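Local coordinates for cell division protein SepF (Methanobrevibacter smithii, PDB 7AL1) that probably anchors the division protein FtsZ to the cell membrane in archaea, the deposited chain being its C-terminal part, at residues E59-K62 / Q63-S66. Sequence-based numbering, arbitrary orientation.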
ATOM      1  N   GLU A  59       8.576  16.634   6.438  1.00 21.95           N
ATOM      2  CA  GLU A  59       9.731  17.272   5.809  1.00 23.07           C
ATOM      3  C   GLU A  59      10.649  16.236   5.181  1.00 25.77           C
ATOM      4  O   GLU A  59      11.217  16.474   4.107  1.00 25.05           O
ATOM      5  CB  GLU A  59      10.483  18.122   6.827  1.00 31.11           C
ATOM      6  CG  GLU A  59       9.716  19.371   7.253  1.00 45.61           C
ATOM      7  CD  GLU A  59      10.296  20.027   8.492  1.00 69.28           C
ATOM      8  OE1 GLU A  59      11.324  19.534   9.002  1.00 70.71           O
ATOM      9  OE2 GLU A  59       9.721  21.036   8.955  1.00 77.82           O
ATOM     10  N   LYS A  60      10.813  15.072   5.821  1.00 22.66           N
ATOM     11  CA  LYS A  60      11.659  14.033   5.243  1.00 22.26           C
ATOM     12  C   LYS A  60      11.011  13.439   3.998  1.00 21.25           C
ATOM     13  O   LYS A  60      11.705  13.090   3.035  1.00 21.27           O
ATOM     14  CB  LYS A  60      11.948  12.941   6.275  1.00 24.89           C
ATOM     15  CG  LYS A  60      12.665  13.433   7.525  1.00 30.74           C
ATOM     16  CD  LYS A  60      14.165  13.574   7.359  1.00 39.24           C
ATOM     17  CE  LYS A  60      14.819  13.903   8.699  1.00 44.45           C
ATOM     18  NZ  LYS A  60      16.152  13.268   8.887  1.00 63.03           N
ATOM     19  N   ILE A  61       9.683  13.301   3.996  1.00 23.41           N
ATOM     20  CA  ILE A  61       9.007  12.832   2.790  1.00 22.72           C
ATOM     21  C   ILE A  61       9.224  13.828   1.653  1.00 24.36           C
ATOM     22  O   ILE A  61       9.509  13.433   0.514  1.00 21.97           O
ATOM     23  CB  ILE A  61       7.521  12.555   3.088  1.00 24.76           C
ATOM     24  CG1 ILE A  61       7.402  11.339   4.019  1.00 23.18           C
ATOM     25  CG2 ILE A  61       6.736  12.327   1.816  1.00 23.31           C
ATOM     26  CD1 ILE A  61       6.045  11.187   4.681  1.00 26.35           C
ATOM     27  N   LYS A  62       9.121  15.123   1.958  1.00 22.22           N
ATOM     28  CA  LYS A  62       9.378  16.158   0.962  0.52 22.81           C
ATOM     29  C   LYS A  62      10.772  16.013   0.374  1.00 22.88           C
ATOM     30  O   LYS A  62      10.954  16.070  -0.850  1.00 21.55           O
ATOM     31  CB  LYS A  62       9.230  17.509   1.652  0.52 24.85           C
ATOM     32  CG  LYS A  62       9.437  18.701   0.776  0.52 28.07           C
ATOM     33  CD  LYS A  62       9.491  19.979   1.625  0.52 31.14           C
ATOM     34  CE  LYS A  62       8.307  20.107   2.567  0.52 36.47           C
ATOM     35  NZ  LYS A  62       6.990  19.876   1.907  0.52 40.87           N
ATOM     36  N   GLN A  63      11.765  15.798   1.235  1.00 21.66           N
ATOM     37  CA  GLN A  63      13.142  15.648   0.779  1.00 23.18           C
ATOM     38  C   GLN A  63      13.306  14.411  -0.104  1.00 21.11           C
ATOM     39  O   GLN A  63      14.021  14.439  -1.118  1.00 21.21           O
ATOM     40  CB  GLN A  63      14.070  15.624   1.996  1.00 27.84           C
ATOM     41  CG  GLN A  63      15.574  15.633   1.683  1.00 52.42           C
ATOM     42  CD  GLN A  63      16.441  15.911   2.913  1.00 58.03           C
ATOM     43  OE1 GLN A  63      17.320  16.775   2.886  1.00 55.90           O
ATOM     44  NE2 GLN A  63      16.191  15.177   3.996  1.00 49.56           N
ATOM     45  N   MET A  64      12.642  13.306   0.245  1.00 20.61           N
ATOM     46  CA  MET A  64      12.795  12.119  -0.584  1.00 19.94           C
ATOM     47  C   MET A  64      12.202  12.334  -1.970  1.00 20.63           C
ATOM     48  O   MET A  64      12.761  11.871  -2.968  1.00 19.71           O
ATOM     49  CB  MET A  64      12.145  10.900   0.063  1.00 21.71           C
ATOM     50  CG  MET A  64      12.889  10.363   1.283  1.00 21.71           C
ATOM     51  SD  MET A  64      12.318   8.756   1.882  1.00 25.74           S
ATOM     52  CE  MET A  64      10.815   9.328   2.583  1.00 25.31           C
ATOM     53  N   ARG A  65      11.066  13.027  -2.052  1.00 18.23           N
ATOM     54  CA  ARG A  65      10.455  13.314  -3.340  1.00 19.46           C
ATOM     55  C   ARG A  65      11.330  14.262  -4.153  1.00 22.27           C
ATOM     56  O   ARG A  65      11.628  14.013  -5.328  1.00 28.44           O
ATOM     57  CB  ARG A  65       9.068  13.919  -3.137  1.00 20.76           C
ATOM     58  CG  ARG A  65       8.057  12.986  -2.556  1.00 22.59           C
ATOM     59  CD  ARG A  65       6.721  13.679  -2.407  1.00 25.52           C
ATOM     60  NE  ARG A  65       6.011  13.813  -3.675  1.00 25.94           N
ATOM     61  CZ  ARG A  65       4.813  14.385  -3.801  1.00 28.59           C
ATOM     62  NH1 ARG A  65       4.212  14.893  -2.745  1.00 29.04           N
ATOM     63  NH2 ARG A  65       4.244  14.460  -4.996  1.00 40.66           N
ATOM     64  N   SER A  66      11.794  15.338  -3.524  1.00 20.32           N
ATOM     65  CA  SER A  66      12.459  16.413  -4.255  0.62 21.13           C
ATOM     66  C   SER A  66      13.859  16.014  -4.686  1.00 23.24           C
ATOM     67  O   SER A  66      14.296  16.371  -5.783  1.00 25.38           O
ATOM     68  CB  SER A  66      12.548  17.648  -3.364  0.62 22.85           C
ATOM     69  OG  SER A  66      11.272  18.024  -2.863  0.62 23.33           O
TER
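E59 enters this part of helix 51-68 through its backbone, its O accepting the N-H of Q63 in the first of four successive i to i+4 bonds. One residue on, K60 O receives M64 N at 3.0 Å, while CG of M64 closes on that same oxygen at 3.5 Å. The aliphatic part of K60 also passes the amide of Q63, CD lying 4.2 Å from NE2, before its ammonium group turns away to hydrogen-bond N26 on helix 22-33. I61 O accepts R65 N, and CG of R65 lies 3.4 Å from that same I61 O. On the side chain of I61, CG1 meets the methyl CE of M64 at 4.2 Å; that thioether chain bends at its last torsion, chi3 -73°, which brings CE back alongside the isoleucine. Both residues also touch I86 of strand 81-87, so this face of the helix packs on the sheet. K62 O accepts S66 N at 2.9 Å. A chi1 of -54° sets OG of S66 beside the serine's own backbone N, 2.8 Å from K62 O. Chemically, these two turns are amphipathic: four N-H to O=C hydrogen bonds link E59-K62 with Q63-S66, I61 and M64 supply an apolar inner face, and E59, K62, Q63 and S66 give an exposed polar side, while R65, exposed too, also touches A72 of strand 71-78.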